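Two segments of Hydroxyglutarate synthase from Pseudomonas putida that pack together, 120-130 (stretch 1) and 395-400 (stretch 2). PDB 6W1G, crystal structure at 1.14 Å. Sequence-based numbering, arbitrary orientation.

Stretch 1 (120-130) SLHVSPFRVFT
Stretch 2 (395-400) VYEDFL

Stretch 1 leaves a helix (120-123), turns through S124-F126 and enters a strand at R127; S124, at phi/psi -160/122, is the first residue off the helical path, although its N still bonds to S120 O at 3.0 Å. F126 N donates to S124 OG (3.3 Å, 165°), a bond inside the turn. Stretch 2 has no regular helix or strand. The register is set by CA-CA distances of 7.7 Å for P125-E397 and 8.4 Å for F129-F399, and 345 Å² is buried, both sides summed.

The polar interaction is centred on R127, whose CA-to-CB bond points toward stretch 2. With chi1 m, chi2 at 100° between wells, chi3 t and chi4 145°, its side chain carries the guanidinium to E397. R127 NH1 donates to E397 OE1 at 2.7 Å (141°), and the opposite charges make this a salt bridge; the oxygen lies near the guanidinium plane, at its edge. R127 NE also reaches E397 O, 3.1 Å away, but the 134° angle makes that bond weak. E397 starts sideways, and chi1 m, chi2 m and chi3 1° bring its carboxylate nearer. Water 1 lies between the stretches, 2.7 Å from P125 O and 3.0 Å from E397 OE1, and so links the turn to the carboxylate.

The aromatic interaction pairs F129 (chi1 t, chi2 -92°) with F399 (chi1 m, chi2 -86°), both pointing toward the opposing stretch. Centroids 5.1 Å apart and planes at 65° define an edge-to-face pair: F129 presents its edge to the face of F399, with F129 CD2 3.7 Å from F399 CD2. Within stretch 2, Y396 OH donates to F399 O at 2.7 Å.

Carbon contacts flank the charged pair. L121 (m, t) points toward stretch 2 and places CD1 3.6 Å from E397 OE2, while R127 CD lies 4.2 Å from F399 CZ. V128, between R127 and F129, points away, as expected of alternating strand residues.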

ATOM      1  N   SER A 120      12.198 -10.213   1.068  1.00 11.00           N
ATOM      2  CA  SER A 120      11.009 -10.365   1.908  1.00 11.19           C
ATOM      3  C   SER A 120       9.754 -10.010   1.122  1.00 10.60           C
ATOM      4  O   SER A 120       8.740 -10.726   1.184  1.00 11.18           O
ATOM      5  CB  SER A 120      11.085  -9.470   3.127  1.00 11.07           C
ATOM      6  OG  SER A 120      12.310  -9.576   3.804  1.00 17.09           O
ATOM      7  N   LEU A 121       9.804  -8.876   0.402  1.00 10.78           N
ATOM      8  CA  LEU A 121       8.687  -8.410  -0.404  1.00 10.47           C
ATOM      9  C   LEU A 121       8.330  -9.438  -1.458  1.00 11.34           C
ATOM     10  O   LEU A 121       7.164  -9.573  -1.835  1.00 11.72           O
ATOM     11  CB  LEU A 121       9.046  -7.063  -1.012  1.00 11.03           C
ATOM     12  CG  LEU A 121       9.162  -5.941  -0.009  1.00 12.19           C
ATOM     13  CD1 LEU A 121       9.967  -4.757  -0.493  1.00 12.93           C
ATOM     14  CD2 LEU A 121       7.770  -5.473   0.391  1.00 13.30           C
ATOM     15  N   HIS A 122       9.326 -10.148  -1.961  1.00 11.41           N
ATOM     16  CA  HIS A 122       9.086 -11.180  -2.946  1.00 12.20           C
ATOM     17  C   HIS A 122       8.228 -12.280  -2.391  1.00 12.51           C
ATOM     18  O   HIS A 122       7.353 -12.807  -3.079  1.00 14.44           O
ATOM     19  CB  HIS A 122      10.432 -11.695  -3.415  1.00 13.01           C
ATOM     20  CG  HIS A 122      10.351 -12.778  -4.422  1.00 14.65           C
ATOM     21  ND1 HIS A 122      10.120 -12.527  -5.754  1.00 17.19           N
ATOM     22  CD2 HIS A 122      10.414 -14.121  -4.282  1.00 19.24           C
ATOM     23  CE1 HIS A 122      10.113 -13.666  -6.409  1.00 20.12           C
ATOM     24  NE2 HIS A 122      10.238 -14.652  -5.546  1.00 20.79           N
ATOM     25  N   VAL A 123       8.513 -12.705  -1.162  1.00 11.48           N
ATOM     26  CA  VAL A 123       7.708 -13.737  -0.508  1.00 12.63           C
ATOM     27  C   VAL A 123       6.286 -13.220  -0.244  1.00 11.79           C
ATOM     28  O   VAL A 123       5.301 -13.935  -0.490  1.00 12.59           O
ATOM     29  CB  VAL A 123       8.374 -14.237   0.772  1.00 13.52           C
ATOM     30  CG1 VAL A 123       7.451 -15.250   1.502  1.00 14.48           C
ATOM     31  CG2 VAL A 123       9.720 -14.846   0.443  1.00 14.89           C
ATOM     32  N   SER A 124       6.155 -11.989   0.217  1.00 11.03           N
ATOM     33  CA  SER A 124       4.850 -11.352   0.343  1.00  9.89           C
ATOM     34  C   SER A 124       4.998  -9.853   0.413  1.00 10.20           C
ATOM     35  O   SER A 124       5.626  -9.346   1.370  1.00 10.77           O
ATOM     36  CB  SER A 124       4.084 -11.800   1.580  1.00 11.60           C
ATOM     37  OG  SER A 124       2.865 -11.053   1.675  1.00 12.25           O
ATOM     38  N   PRO A 125       4.370  -9.103  -0.499  1.00  9.48           N
ATOM     39  CA  PRO A 125       4.438  -7.651  -0.442  1.00  9.68           C
ATOM     40  C   PRO A 125       3.240  -7.034   0.269  1.00  9.58           C
ATOM     41  O   PRO A 125       2.967  -5.833   0.129  1.00 10.52           O
ATOM     42  CB  PRO A 125       4.424  -7.254  -1.915  1.00 10.84           C
ATOM     43  CG  PRO A 125       3.498  -8.256  -2.496  1.00 11.73           C
ATOM     44  CD  PRO A 125       3.817  -9.572  -1.794  1.00 11.19           C
ATOM     45  N   PHE A 126       2.534  -7.826   1.069  1.00  9.74           N
ATOM     46  CA  PHE A 126       1.363  -7.311   1.783  1.00 10.23           C
ATOM     47  C   PHE A 126       1.718  -6.100   2.614  1.00 10.25           C
ATOM     48  O   PHE A 126       2.717  -6.104   3.345  1.00 10.88           O
ATOM     49  CB  PHE A 126       0.793  -8.415   2.666  1.00 10.29           C
ATOM     50  CG  PHE A 126      -0.474  -8.081   3.342  1.00 10.85           C
ATOM     51  CD1 PHE A 126      -1.609  -7.778   2.605  1.00 12.43           C
ATOM     52  CD2 PHE A 126      -0.567  -8.108   4.723  1.00 12.03           C
ATOM     53  CE1 PHE A 126      -2.819  -7.499   3.243  1.00 14.69           C
ATOM     54  CE2 PHE A 126      -1.763  -7.865   5.359  1.00 15.06           C
ATOM     55  CZ  PHE A 126      -2.892  -7.554   4.613  1.00 16.48           C
ATOM     56  N   ARG A 127       0.856  -5.100   2.565  1.00 10.04           N
ATOM     57  CA  ARG A 127       0.996  -3.893   3.391  1.00 10.19           C
ATOM     58  C   ARG A 127      -0.346  -3.587   4.022  1.00 10.06           C
ATOM     59  O   ARG A 127      -1.378  -3.915   3.450  1.00 10.52           O
ATOM     60  CB  ARG A 127       1.373  -2.587   2.656  1.00 13.72           C
ATOM     61  CG  ARG A 127       2.327  -2.664   1.543  1.00 13.61           C
ATOM     62  CD  ARG A 127       1.595  -2.646   0.220  1.00 14.86           C
ATOM     63  NE  ARG A 127       2.542  -2.725  -0.822  1.00 11.07           N
ATOM     64  CZ  ARG A 127       2.350  -3.370  -1.983  1.00 10.86           C
ATOM     65  NH1 ARG A 127       3.281  -3.439  -2.884  1.00 12.95           N
ATOM     66  NH2 ARG A 127       1.178  -3.956  -2.242  1.00 14.33           N
ATOM     67  N   VAL A 128      -0.308  -2.942   5.197  1.00 10.09           N
ATOM     68  CA  VAL A 128      -1.518  -2.460   5.828  1.00  9.95           C
ATOM     69  C   VAL A 128      -1.357  -0.977   6.114  1.00 10.64           C
ATOM     70  O   VAL A 128      -0.567  -0.585   6.994  1.00 10.82           O
ATOM     71  CB  VAL A 128      -1.948  -3.223   7.063  1.00 10.69           C
ATOM     72  CG1 VAL A 128      -3.233  -2.579   7.640  1.00 11.99           C
ATOM     73  CG2 VAL A 128      -2.186  -4.674   6.730  1.00 11.73           C
ATOM     74  N   PHE A 129      -2.086  -0.152   5.358  1.00 10.01           N
ATOM     75  CA  PHE A 129      -2.148   1.290   5.576  1.00  9.58           C
ATOM     76  C   PHE A 129      -3.011   1.528   6.805  1.00  9.97           C
ATOM     77  O   PHE A 129      -4.165   1.085   6.839  1.00 11.14           O
ATOM     78  CB  PHE A 129      -2.775   1.950   4.355  1.00 11.18           C
ATOM     79  CG  PHE A 129      -2.699   3.447   4.352  1.00 11.16           C
ATOM     80  CD1 PHE A 129      -3.712   4.231   4.877  1.00 14.03           C
ATOM     81  CD2 PHE A 129      -1.582   4.084   3.852  1.00 13.47           C
ATOM     82  CE1 PHE A 129      -3.609   5.604   4.852  1.00 15.51           C
ATOM     83  CE2 PHE A 129      -1.496   5.470   3.834  1.00 14.67           C
ATOM     84  CZ  PHE A 129      -2.498   6.213   4.334  1.00 15.07           C
ATOM     85  N   THR A 130      -2.428   2.116   7.842  1.00  9.99           N
ATOM     86  CA  THR A 130      -3.021   2.193   9.166  1.00 10.43           C
ATOM     87  C   THR A 130      -3.145   3.650   9.572  1.00 10.48           C
ATOM     88  O   THR A 130      -2.141   4.357   9.732  1.00 11.93           O
ATOM     89  CB  THR A 130      -2.169   1.432  10.152  1.00 10.72           C
ATOM     90  OG1 THR A 130      -2.042   0.079   9.723  1.00 11.14           O
ATOM     91  CG2 THR A 130      -2.770   1.438  11.553  1.00 11.77           C
ATOM     92  N   VAL A 395       9.868  -1.403  -8.009  1.00  8.73           N
ATOM     93  CA  VAL A 395       8.441  -1.168  -7.785  1.00  9.28           C
ATOM     94  C   VAL A 395       8.203  -0.399  -6.504  1.00  9.05           C
ATOM     95  O   VAL A 395       8.804  -0.667  -5.458  1.00  9.43           O
ATOM     96  CB  VAL A 395       7.660  -2.483  -7.870  1.00  9.62           C
ATOM     97  CG1 VAL A 395       8.109  -3.519  -6.795  1.00 11.01           C
ATOM     98  CG2 VAL A 395       6.140  -2.243  -7.795  1.00 10.75           C
ATOM     99  N   TYR A 396       7.248   0.518  -6.579  1.00  8.61           N
ATOM    100  CA  TYR A 396       6.820   1.325  -5.440  1.00  9.41           C
ATOM    101  C   TYR A 396       5.958   0.497  -4.518  1.00  9.15           C
ATOM    102  O   TYR A 396       4.978  -0.122  -4.959  1.00 10.05           O
ATOM    103  CB  TYR A 396       6.030   2.498  -6.010  1.00  9.85           C
ATOM    104  CG  TYR A 396       5.678   3.562  -4.974  1.00  9.50           C
ATOM    105  CD1 TYR A 396       6.686   4.206  -4.275  1.00 10.36           C
ATOM    106  CD2 TYR A 396       4.371   3.936  -4.734  1.00 10.21           C
ATOM    107  CE1 TYR A 396       6.409   5.223  -3.356  1.00 11.37           C
ATOM    108  CE2 TYR A 396       4.072   4.950  -3.841  1.00 10.75           C
ATOM    109  CZ  TYR A 396       5.116   5.573  -3.135  1.00 10.82           C
ATOM    110  OH  TYR A 396       4.922   6.589  -2.233  1.00 12.56           O
ATOM    111  N   GLU A 397       6.298   0.513  -3.235  1.00  9.39           N
ATOM    112  CA  GLU A 397       5.651  -0.273  -2.202  1.00  9.06           C
ATOM    113  C   GLU A 397       4.768   0.537  -1.284  1.00  9.07           C
ATOM    114  O   GLU A 397       4.087  -0.051  -0.419  1.00 11.10           O
ATOM    115  CB  GLU A 397       6.729  -0.955  -1.304  1.00 10.14           C
ATOM    116  CG  GLU A 397       7.690  -1.797  -2.077  1.00 10.49           C
ATOM    117  CD  GLU A 397       7.153  -3.117  -2.615  1.00 11.17           C
ATOM    118  OE1 GLU A 397       5.955  -3.443  -2.409  1.00 15.24           O
ATOM    119  OE2 GLU A 397       7.948  -3.834  -3.300  1.00 12.41           O
ATOM    120  N   ASP A 398       4.750   1.861  -1.442  1.00  9.61           N
ATOM    121  CA  ASP A 398       4.072   2.784  -0.511  1.00  9.92           C
ATOM    122  C   ASP A 398       2.828   3.380  -1.176  1.00  9.96           C
ATOM    123  O   ASP A 398       2.194   2.722  -2.006  1.00 10.07           O
ATOM    124  CB  ASP A 398       5.117   3.751   0.007  1.00 11.29           C
ATOM    125  CG  ASP A 398       6.193   3.005   0.766  1.00 10.80           C
ATOM    126  OD1 ASP A 398       5.857   2.474   1.836  1.00 11.68           O
ATOM    127  OD2 ASP A 398       7.328   2.892   0.252  1.00 11.65           O
ATOM    128  N   PHE A 399       2.453   4.589  -0.770  1.00 10.36           N
ATOM    129  CA  PHE A 399       1.156   5.142  -1.135  1.00 10.06           C
ATOM    130  C   PHE A 399       1.338   6.561  -1.661  1.00 11.54           C
ATOM    131  O   PHE A 399       2.424   7.159  -1.531  1.00 11.52           O
ATOM    132  CB  PHE A 399       0.229   5.061   0.071  1.00 10.94           C
ATOM    133  CG  PHE A 399      -0.026   3.624   0.444  1.00 10.68           C
ATOM    134  CD1 PHE A 399      -1.025   2.933  -0.172  1.00 11.96           C
ATOM    135  CD2 PHE A 399       0.795   2.931   1.308  1.00 11.41           C
ATOM    136  CE1 PHE A 399      -1.247   1.608   0.066  1.00 11.89           C
ATOM    137  CE2 PHE A 399       0.615   1.577   1.524  1.00 11.48           C
ATOM    138  CZ  PHE A 399      -0.442   0.927   0.962  1.00 11.35           C
ATOM    139  N   LEU A 400       0.298   7.073  -2.322  1.00 12.48           N
ATOM    140  CA  LEU A 400       0.415   8.409  -2.871  1.00 12.83           C
ATOM    141  C   LEU A 400       0.622   9.442  -1.769  1.00 14.60           C
ATOM    142  O   LEU A 400       0.035   9.338  -0.678  1.00 15.53           O
ATOM    143  CB  LEU A 400      -0.799   8.741  -3.741  1.00 13.72           C
ATOM    144  CG  LEU A 400      -0.927   7.910  -5.029  1.00 14.30           C
ATOM    145  CD1 LEU A 400      -2.256   8.212  -5.732  1.00 14.60           C
ATOM    146  CD2 LEU A 400       0.267   8.139  -5.969  1.00 14.37           C
TER
HETATM  147  O   HOH W   1       4.971  -4.009   0.420  1.00 16.47           O